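Local atomic coordinates of ABC transporter ATP-binding protein (Sulfolobus tokodaii, PDB entry 2PJZ), a protein that probably binds and hydrolyses ATP as the nucleotide-binding component of an ABC transporter, possibly one that carries cobalt. Residues Q146-V150 and Y174-I179; G151-E157 and I179-E184; S217-R223 and K235-V240. All coordinates share one frame. Numbering follows the deposited sequence.

How the contacts relate
Contacts 1 and 2 are successive parts of one strand pair: 149-153 and 177-182 run parallel and adjacent in the mixed sheet of the P-loop NTPase core, linked by helix 161-173. They share I179, their centres lie 14 Å apart, and their segments alternate along the chain. Contact 1 is the entrance to both strands; contact 2 follows them to their C-terminal ends, where the nucleotide site of this family is expected. Contact 3 comes later, its centre 33 Å from contact 1 (nearest atoms about 17 Å) and 25 Å from contact 2 (about 13 Å). Its separate antiparallel sheet (228-232, 235-241, 216-220, 246-247) suggests a distinct C-terminal part.

Contact 1. Residues Q146-V150 and Y174-I179; sequences QPEIV and YGKEGI
This is the start of a parallel β-α-β unit in the P-loop NTPase sheet: strands 149-153 and 177-182, linked by helix 161-173, enter side by side. I149 is in register with E177 (CA-CA 4.7 Å) and V150 with G178 (4.6 Å). Three backbone bonds set the pairing: E177 N to E148 O (3.1 Å), V150 N to E177 O (2.9 Å) and I179 N to V150 O (2.9 Å). E177 and I179 thus straddle V150, while I149 and G178 turn their backbone bonds outward, to R75 and S77 and to E31 and V33 respectively. Where direct strand pairing has not yet begun, Q146 (phi/psi 49/57) and Y174 each leave a helix, and a water donates to P147 O (2.8 Å) and accepts from G175 N (2.6 Å). P147 O also receives a CA-H...O contact from G175 CA (3.0 Å). The positive phi of G175 (58/82) favours glycine, and a CB would come 3.0 Å from V150 CG1. G178 (156/-162) must lack a side chain, since a CB would fall 2.0 Å from V150 O. The extended E177 side chain (chi1 and chi2 t) is satisfied outside the pair, OE1 by the G30 amide and OE2 by M1 N; I149 CD1 lies 3.5 Å from E177 OE2. Before the strands, beside helix 105-114, Q146 NE2 approaches the edge of the Y174 ring, 3.4 Å from its CE1.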
loop_
_atom_site.group_PDB
_atom_site.type_symbol
_atom_site.label_atom_id
_atom_site.label_comp_id
_atom_site.label_asym_id
_atom_site.label_seq_id
_atom_site.Cartn_x
_atom_site.Cartn_y
_atom_site.Cartn_z
ATOM N N GLN A 146 -3.837 -10.799 12.847
ATOM C CA GLN A 146 -5.230 -10.512 12.549
ATOM C C GLN A 146 -5.575 -9.025 12.853
ATOM O O GLN A 146 -6.510 -8.719 13.619
ATOM C CB GLN A 146 -6.149 -11.468 13.320
ATOM C CG GLN A 146 -5.943 -12.904 12.860
ATOM C CD GLN A 146 -7.122 -13.812 13.152
ATOM O OE1 GLN A 146 -7.043 -14.656 14.045
ATOM N NE2 GLN A 146 -8.206 -13.657 12.402
ATOM N N PRO A 147 -4.835 -8.099 12.218
ATOM C CA PRO A 147 -5.053 -6.676 12.456
ATOM C C PRO A 147 -6.429 -6.273 11.987
ATOM O O PRO A 147 -6.964 -6.834 10.995
ATOM C CB PRO A 147 -4.003 -5.999 11.537
ATOM C CG PRO A 147 -3.756 -7.009 10.428
ATOM C CD PRO A 147 -3.837 -8.345 11.152
ATOM N N GLU A 148 -7.027 -5.315 12.678
ATOM C CA GLU A 148 -8.204 -4.663 12.130
ATOM C C GLU A 148 -7.840 -3.674 11.011
ATOM O O GLU A 148 -8.643 -3.406 10.121
ATOM C CB GLU A 148 -8.949 -3.900 13.228
ATOM C CG GLU A 148 -9.539 -4.794 14.331
ATOM C CD GLU A 148 -10.524 -5.845 13.849
ATOM O OE1 GLU A 148 -11.102 -5.730 12.727
ATOM O OE2 GLU A 148 -10.717 -6.806 14.630
ATOM N N ILE A 149 -6.630 -3.117 11.083
ATOM C CA ILE A 149 -6.238 -2.039 10.174
ATOM C C ILE A 149 -4.821 -2.358 9.751
ATOM O O ILE A 149 -3.988 -2.592 10.588
ATOM C CB ILE A 149 -6.265 -0.642 10.892
ATOM C CG1 ILE A 149 -7.651 -0.412 11.539
ATOM C CG2 ILE A 149 -5.907 0.499 9.876
ATOM C CD1 ILE A 149 -7.776 0.998 12.312
ATOM N N VAL A 150 -4.543 -2.307 8.448
ATOM C CA VAL A 150 -3.187 -2.665 7.969
ATOM C C VAL A 150 -2.660 -1.615 6.923
ATOM O O VAL A 150 -3.421 -1.076 6.109
ATOM C CB VAL A 150 -3.230 -4.163 7.451
ATOM C CG1 VAL A 150 -4.056 -4.246 6.132
ATOM C CG2 VAL A 150 -1.845 -4.788 7.330
ATOM N N TYR A 174 -7.310 -11.383 5.709
ATOM C CA TYR A 174 -6.940 -10.729 6.962
ATOM C C TYR A 174 -6.800 -9.193 6.835
ATOM O O TYR A 174 -6.632 -8.645 5.723
ATOM C CB TYR A 174 -5.672 -11.386 7.527
ATOM C CG TYR A 174 -5.893 -12.838 7.892
ATOM C CD1 TYR A 174 -6.566 -13.177 9.064
ATOM C CD2 TYR A 174 -5.474 -13.871 7.046
ATOM C CE1 TYR A 174 -6.798 -14.505 9.404
ATOM C CE2 TYR A 174 -5.702 -15.227 7.383
ATOM C CZ TYR A 174 -6.364 -15.524 8.563
ATOM O OH TYR A 174 -6.608 -16.836 8.936
ATOM N N GLY A 175 -6.913 -8.493 7.961
ATOM C CA GLY A 175 -6.971 -7.013 7.967
ATOM C C GLY A 175 -8.114 -6.407 7.144
ATOM O O GLY A 175 -7.901 -5.940 6.041
ATOM N N LYS A 176 -9.319 -6.345 7.688
ATOM C CA LYS A 176 -10.425 -5.848 6.895
ATOM C C LYS A 176 -10.246 -4.436 6.368
ATOM O O LYS A 176 -10.667 -4.165 5.241
ATOM C CB LYS A 176 -11.751 -5.940 7.658
ATOM C CG LYS A 176 -12.958 -5.478 6.804
ATOM C CD LYS A 176 -14.295 -5.719 7.495
ATOM C CE LYS A 176 -14.659 -4.577 8.414
ATOM N NZ LYS A 176 -16.003 -4.898 9.005
ATOM N N GLU A 177 -9.631 -3.550 7.152
ATOM C CA GLU A 177 -9.511 -2.143 6.745
ATOM C C GLU A 177 -8.027 -1.842 6.518
ATOM O O GLU A 177 -7.157 -2.411 7.196
ATOM C CB GLU A 177 -10.021 -1.232 7.862
ATOM C CG GLU A 177 -9.831 0.292 7.673
ATOM C CD GLU A 177 -10.436 1.047 8.841
ATOM O OE1 GLU A 177 -11.659 0.851 9.116
ATOM O OE2 GLU A 177 -9.700 1.830 9.490
ATOM N N GLY A 178 -7.741 -0.945 5.589
ATOM C CA GLY A 178 -6.364 -0.463 5.487
ATOM C C GLY A 178 -6.022 0.056 4.128
ATOM O O GLY A 178 -6.900 0.398 3.315
ATOM N N ILE A 179 -4.721 0.145 3.877
ATOM C CA ILE A 179 -4.235 0.803 2.670
ATOM C C ILE A 179 -3.144 -0.087 2.141
ATOM O O ILE A 179 -2.264 -0.515 2.885
ATOM C CB ILE A 179 -3.673 2.230 2.975
ATOM C CG1 ILE A 179 -4.815 3.196 3.338
ATOM C CG2 ILE A 179 -2.897 2.803 1.723
ATOM C CD1 ILE A 179 -4.286 4.497 3.985
HETATM O O HOH W 1 -7.435 -9.477 10.358
#

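Contact 2. Residues G151-E157 and I179-E184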
loop_
_atom_site.group_PDB
_atom_site.type_symbol
_atom_site.label_atom_id
_atom_site.label_comp_id
_atom_site.label_asym_id
_atom_site.label_seq_id
_atom_site.Cartn_x
_atom_site.Cartn_y
_atom_site.Cartn_z
ATOM N N GLY A 151 -1.360 -1.330 6.951
ATOM C CA GLY A 151 -0.723 -0.500 5.932
ATOM C C GLY A 151 0.268 -1.398 5.228
ATOM O O GLY A 151 1.263 -1.825 5.813
ATOM N N LEU A 152 -0.008 -1.712 3.973
ATOM C CA LEU A 152 0.855 -2.638 3.267
ATOM C C LEU A 152 1.607 -1.943 2.137
ATOM O O LEU A 152 1.004 -1.358 1.251
ATOM C CB LEU A 152 0.064 -3.838 2.762
ATOM C CG LEU A 152 -0.576 -4.700 3.831
ATOM C CD1 LEU A 152 -1.466 -5.765 3.179
ATOM C CD2 LEU A 152 0.507 -5.353 4.718
ATOM N N ASP A 153 2.930 -1.986 2.213
ATOM C CA ASP A 153 3.775 -1.418 1.151
ATOM C C ASP A 153 4.191 -2.511 0.135
ATOM O O ASP A 153 4.788 -3.531 0.503
ATOM C CB ASP A 153 5.010 -0.784 1.768
ATOM C CG ASP A 153 5.866 -0.040 0.745
ATOM O OD1 ASP A 153 5.315 0.519 -0.224
ATOM O OD2 ASP A 153 7.086 -0.053 0.919
ATOM N N GLU A 154 3.890 -2.280 -1.134
ATOM C CA GLU A 154 4.404 -3.117 -2.252
ATOM C C GLU A 154 4.515 -4.596 -1.919
ATOM O O GLU A 154 5.627 -5.165 -2.000
ATOM C CB GLU A 154 5.786 -2.611 -2.707
ATOM C CG GLU A 154 5.743 -1.241 -3.320
ATOM C CD GLU A 154 5.215 -1.243 -4.754
ATOM O OE1 GLU A 154 4.692 -2.282 -5.242
ATOM O OE2 GLU A 154 5.320 -0.168 -5.370
ATOM N N PRO A 155 3.394 -5.242 -1.545
ATOM C CA PRO A 155 3.533 -6.612 -1.039
ATOM C C PRO A 155 3.881 -7.643 -2.138
ATOM O O PRO A 155 4.152 -8.786 -1.821
ATOM C CB PRO A 155 2.155 -6.915 -0.438
ATOM C CG PRO A 155 1.200 -6.011 -1.171
ATOM C CD PRO A 155 1.986 -4.772 -1.539
ATOM N N PHE A 156 3.911 -7.208 -3.395
ATOM C CA PHE A 156 4.042 -8.139 -4.527
ATOM C C PHE A 156 5.345 -7.950 -5.284
ATOM O O PHE A 156 5.663 -8.732 -6.189
ATOM C CB PHE A 156 2.889 -7.958 -5.517
ATOM C CG PHE A 156 1.525 -7.911 -4.880
ATOM C CD1 PHE A 156 0.951 -9.051 -4.342
ATOM C CD2 PHE A 156 0.799 -6.718 -4.867
ATOM C CE1 PHE A 156 -0.321 -9.014 -3.771
ATOM C CE2 PHE A 156 -0.472 -6.668 -4.305
ATOM C CZ PHE A 156 -1.028 -7.819 -3.755
ATOM N N GLU A 157 6.100 -6.920 -4.929
ATOM C CA GLU A 157 7.295 -6.588 -5.688
ATOM C C GLU A 157 8.384 -7.617 -5.415
ATOM O O GLU A 157 8.590 -8.009 -4.279
ATOM C CB GLU A 157 7.739 -5.159 -5.385
ATOM C CG GLU A 157 8.877 -4.674 -6.250
ATOM C CD GLU A 157 8.963 -3.155 -6.342
ATOM O OE1 GLU A 157 8.402 -2.444 -5.477
ATOM O OE2 GLU A 157 9.607 -2.670 -7.297
ATOM N N ILE A 179 -4.721 0.145 3.877
ATOM C CA ILE A 179 -4.235 0.803 2.670
ATOM C C ILE A 179 -3.144 -0.087 2.141
ATOM O O ILE A 179 -2.264 -0.515 2.885
ATOM C CB ILE A 179 -3.673 2.230 2.975
ATOM C CG1 ILE A 179 -4.815 3.196 3.338
ATOM C CG2 ILE A 179 -2.897 2.803 1.723
ATOM C CD1 ILE A 179 -4.286 4.497 3.985
ATOM N N LEU A 180 -3.208 -0.381 0.840
ATOM C CA LEU A 180 -2.183 -1.160 0.178
ATOM C C LEU A 180 -1.588 -0.230 -0.862
ATOM O O LEU A 180 -2.324 0.306 -1.661
ATOM C CB LEU A 180 -2.814 -2.370 -0.531
ATOM C CG LEU A 180 -1.874 -3.405 -1.177
ATOM C CD1 LEU A 180 -2.598 -4.760 -1.357
ATOM C CD2 LEU A 180 -1.319 -2.916 -2.537
ATOM N N VAL A 181 -0.267 -0.045 -0.870
ATOM C CA VAL A 181 0.322 0.812 -1.884
ATOM C C VAL A 181 1.165 0.020 -2.881
ATOM O O VAL A 181 1.884 -0.888 -2.494
ATOM C CB VAL A 181 1.154 2.013 -1.300
ATOM C CG1 VAL A 181 0.373 2.749 -0.193
ATOM C CG2 VAL A 181 2.499 1.577 -0.791
ATOM N N THR A 182 1.077 0.401 -4.160
ATOM C CA THR A 182 1.812 -0.308 -5.218
ATOM C C THR A 182 1.960 0.503 -6.483
ATOM O O THR A 182 1.109 1.360 -6.796
ATOM C CB THR A 182 1.146 -1.676 -5.565
ATOM O OG1 THR A 182 2.006 -2.409 -6.459
ATOM C CG2 THR A 182 -0.240 -1.459 -6.212
ATOM N N HIS A 183 3.042 0.224 -7.227
ATOM C CA HIS A 183 3.232 0.813 -8.548
ATOM C C HIS A 183 2.905 -0.232 -9.646
ATOM O O HIS A 183 2.891 0.091 -10.839
ATOM C CB HIS A 183 4.677 1.333 -8.703
ATOM C CG HIS A 183 5.707 0.251 -8.807
ATOM N ND1 HIS A 183 6.136 -0.251 -10.017
ATOM C CD2 HIS A 183 6.403 -0.421 -7.856
ATOM C CE1 HIS A 183 7.040 -1.191 -9.812
ATOM N NE2 HIS A 183 7.221 -1.319 -8.512
ATOM N N GLU A 184 2.672 -1.469 -9.217
ATOM C CA GLU A 184 2.492 -2.625 -10.107
ATOM C C GLU A 184 1.053 -2.854 -10.563
ATOM O O GLU A 184 0.171 -3.118 -9.768
ATOM C CB GLU A 184 3.011 -3.889 -9.421
ATOM C CG GLU A 184 4.377 -3.674 -8.841
ATOM C CD GLU A 184 5.035 -4.952 -8.462
ATOM O OE1 GLU A 184 4.541 -5.607 -7.525
ATOM O OE2 GLU A 184 6.063 -5.286 -9.092
HETATM O O HOH W 2 3.672 -4.551 -5.118
#
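A water is held between two glutamates: it donates to E154 OE1 (2.5 Å) and E184 OE1 (2.8 Å), atoms 4.0 Å apart, and accepts from F156 N (3.2 Å). R164 offsets this charge through a salt bridge to E184. The site follows a parallel strand pair (axes 4.8 Å apart, 12°), fastened by L152 N to I179 O, V181 N to L152 O and E154 N to V181 O, each 2.8 Å. On the sheet face carrying L152 and L180, P155 (CD 3.9 Å from L180 CD2) and F156 (CE2 4.1 Å from L180 CD1) pack with L152 against helix 161-173. E154 adopts left-handed backbone angles (36/59); its OE1 accepts from T182 OG1 (3.0 Å), which accepts from E184 N (3.0 Å) in an ST turn. H183 NE2 donates to E157 OE2 (3.0 Å). D153 probably ends the Walker B strand; E154 occupies the catalytic-glutamate position of ABC ATPases, and H183 that of the H-loop (switch) histidine. D153 OD1 is hydrogen-bonded to T44 OG1 of the probable P-loop; its side chain lies about 5 Å from a sulfate, probably from the crystallisation liquor, though such ions often mark pockets. D153, E154 and H183, beside that loop, are consistent with an ATP-hydrolysis site.

Contact 3. Residues S217-R223 and K235-V240; sequences SIVEGER and KKVSIV
I218 and V237 form the apolar centre of this antiparallel strand pair, part of a C-terminal antiparallel sheet separate from the nucleotide-binding core. I218 CG1 lies 3.4 Å from V237 CG1, and I218 CD1 reaches I239 CG1 (3.9 Å); I218 (chi1 t) also touches L251, and V237 touches I261. On the opposite face, V240 CG1 sits 3.8 Å from R223 CB and 4.5 Å from V219 CG2. The axes of strands 217-220 and 235-240 approach to 4.6 Å at 157°, with extended backbones. S217 with V240 (CA-CA 5.3 Å) and V219 with S238 (5.2 Å) are hydrogen-bonded pairs; I218 with I239 (4.7 Å) and E220 with V237 (4.6 Å) are non-hydrogen-bonded. The first two pairs are doubly closed: S217 N to V240 O 2.8 Å, V240 N to S217 O 2.9 Å, V219 N to S238 O 2.8 Å, S238 N to V219 O 2.7 Å. V237 and I239 direct their backbone bonds to L230 and L228 of strand 228-232, so strand 235-241 is an inner one. Beyond E220 the pairing changes: G221 N still donates to K236 O (2.7 Å), but G221 (96/162, angles calling for glycine) turns the chain so that E222 and R223 curl over S238. Outermost, E220 OE2 makes a salt bridge to K235 NZ (2.7 Å), its hydrogen bond weak and its place less sure because OE2 crowds a neighbour; K235 NZ also bonds to I261 O, and K236 NZ makes a salt bridge to D231 OD1. The curl is closed by one hydroxyl: S238 OG (chi1 m) donates to G221 O (2.6 Å) and accepts from R223 N (2.9 Å).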
loop_
_atom_site.group_PDB
_atom_site.type_symbol
_atom_site.label_atom_id
_atom_site.label_comp_id
_atom_site.label_asym_id
_atom_site.label_seq_id
_atom_site.Cartn_x
_atom_site.Cartn_y
_atom_site.Cartn_z
ATOM N N SER A 217 -10.683 2.832 -20.252
ATOM C CA SER A 217 -9.695 3.411 -21.154
ATOM C C SER A 217 -9.226 4.716 -20.561
ATOM O O SER A 217 -9.944 5.345 -19.806
ATOM C CB SER A 217 -10.296 3.668 -22.546
ATOM O OG SER A 217 -10.685 2.450 -23.155
ATOM N N ILE A 218 -8.019 5.135 -20.903
ATOM C CA ILE A 218 -7.517 6.391 -20.378
ATOM C C ILE A 218 -7.259 7.384 -21.508
ATOM O O ILE A 218 -6.600 7.040 -22.495
ATOM C CB ILE A 218 -6.282 6.147 -19.466
ATOM C CG1 ILE A 218 -5.973 7.377 -18.623
ATOM C CG2 ILE A 218 -5.075 5.644 -20.268
ATOM C CD1 ILE A 218 -5.315 7.046 -17.301
ATOM N N VAL A 219 -7.805 8.592 -21.383
ATOM C CA VAL A 219 -7.680 9.607 -22.437
ATOM C C VAL A 219 -7.351 10.999 -21.916
ATOM O O VAL A 219 -7.748 11.367 -20.816
ATOM C CB VAL A 219 -8.968 9.686 -23.321
ATOM C CG1 VAL A 219 -9.341 8.312 -23.848
ATOM C CG2 VAL A 219 -10.130 10.301 -22.557
ATOM N N GLU A 220 -6.643 11.785 -22.730
ATOM C CA GLU A 220 -6.420 13.199 -22.456
ATOM C C GLU A 220 -7.743 13.937 -22.493
ATOM O O GLU A 220 -8.629 13.575 -23.268
ATOM C CB GLU A 220 -5.466 13.792 -23.497
ATOM C CG GLU A 220 -4.781 15.069 -23.061
ATOM C CD GLU A 220 -3.874 15.645 -24.139
ATOM O OE1 GLU A 220 -3.551 14.928 -25.117
ATOM O OE2 GLU A 220 -3.476 16.823 -24.009
ATOM N N GLY A 221 -7.879 14.956 -21.648
ATOM C CA GLY A 221 -9.067 15.802 -21.596
ATOM C C GLY A 221 -10.083 15.388 -20.543
ATOM O O GLY A 221 -10.053 14.260 -20.048
ATOM N N GLU A 222 -10.984 16.306 -20.207
ATOM C CA GLU A 222 -12.119 16.015 -19.327
ATOM C C GLU A 222 -13.355 15.508 -20.094
ATOM O O GLU A 222 -14.043 16.300 -20.735
ATOM C CB GLU A 222 -12.488 17.248 -18.494
ATOM C CG GLU A 222 -13.750 17.050 -17.648
ATOM C CD GLU A 222 -13.840 17.983 -16.453
ATOM O OE1 GLU A 222 -13.340 19.133 -16.524
ATOM O OE2 GLU A 222 -14.433 17.554 -15.436
ATOM N N ARG A 223 -13.634 14.206 -20.007
ATOM C CA ARG A 223 -14.786 13.584 -20.674
ATOM C C ARG A 223 -16.006 13.548 -19.774
ATOM O O ARG A 223 -15.882 13.410 -18.558
ATOM C CB ARG A 223 -14.461 12.157 -21.115
ATOM C CG ARG A 223 -13.306 12.035 -22.081
ATOM C CD ARG A 223 -13.701 12.430 -23.499
ATOM N NE ARG A 223 -12.528 12.893 -24.246
ATOM C CZ ARG A 223 -11.830 12.151 -25.103
ATOM N NH1 ARG A 223 -12.187 10.895 -25.357
ATOM N NH2 ARG A 223 -10.768 12.670 -25.713
ATOM N N LYS A 235 -3.234 19.765 -17.200
ATOM C CA LYS A 235 -4.190 19.024 -17.994
ATOM C C LYS A 235 -5.138 18.129 -17.185
ATOM O O LYS A 235 -5.053 18.021 -15.950
ATOM C CB LYS A 235 -3.447 18.187 -19.035
ATOM C CG LYS A 235 -2.284 18.908 -19.738
ATOM C CD LYS A 235 -1.598 17.983 -20.738
ATOM C CE LYS A 235 -2.001 18.304 -22.177
ATOM N NZ LYS A 235 -1.039 17.701 -23.158
ATOM N N LYS A 236 -6.060 17.511 -17.904
ATOM C CA LYS A 236 -6.996 16.587 -17.316
ATOM C C LYS A 236 -6.859 15.300 -18.077
ATOM O O LYS A 236 -6.646 15.308 -19.286
ATOM C CB LYS A 236 -8.428 17.125 -17.379
ATOM C CG LYS A 236 -8.643 18.413 -16.582
ATOM C CD LYS A 236 -10.069 18.534 -16.116
ATOM C CE LYS A 236 -10.297 19.813 -15.334
ATOM N NZ LYS A 236 -9.966 19.660 -13.903
ATOM N N VAL A 237 -6.930 14.195 -17.350
ATOM C CA VAL A 237 -6.851 12.869 -17.931
ATOM C C VAL A 237 -8.068 12.109 -17.444
ATOM O O VAL A 237 -8.288 11.973 -16.238
ATOM C CB VAL A 237 -5.551 12.125 -17.508
ATOM C CG1 VAL A 237 -5.602 10.693 -17.923
ATOM C CG2 VAL A 237 -4.319 12.786 -18.116
ATOM N N SER A 238 -8.882 11.633 -18.378
ATOM C CA SER A 238 -10.114 10.953 -18.010
ATOM C C SER A 238 -9.992 9.457 -18.109
ATOM O O SER A 238 -9.471 8.917 -19.099
ATOM C CB SER A 238 -11.288 11.433 -18.868
ATOM O OG SER A 238 -11.590 12.778 -18.565
ATOM N N ILE A 239 -10.504 8.788 -17.074
ATOM C CA ILE A 239 -10.674 7.346 -17.076
ATOM C C ILE A 239 -12.148 7.093 -17.429
ATOM O O ILE A 239 -13.067 7.491 -16.682
ATOM C CB ILE A 239 -10.254 6.728 -15.706
ATOM C CG1 ILE A 239 -8.764 7.026 -15.437
ATOM C CG2 ILE A 239 -10.485 5.261 -15.689
ATOM C CD1 ILE A 239 -8.284 6.703 -14.017
ATOM N N VAL A 240 -12.347 6.462 -18.590
ATOM C CA VAL A 240 -13.677 6.260 -19.186
ATOM C C VAL A 240 -14.021 4.765 -19.373
ATOM O O VAL A 240 -13.161 3.940 -19.693
ATOM C CB VAL A 240 -13.799 7.027 -20.531
ATOM C CG1 VAL A 240 -13.578 8.534 -20.324
ATOM C CG2 VAL A 240 -12.796 6.493 -21.545
#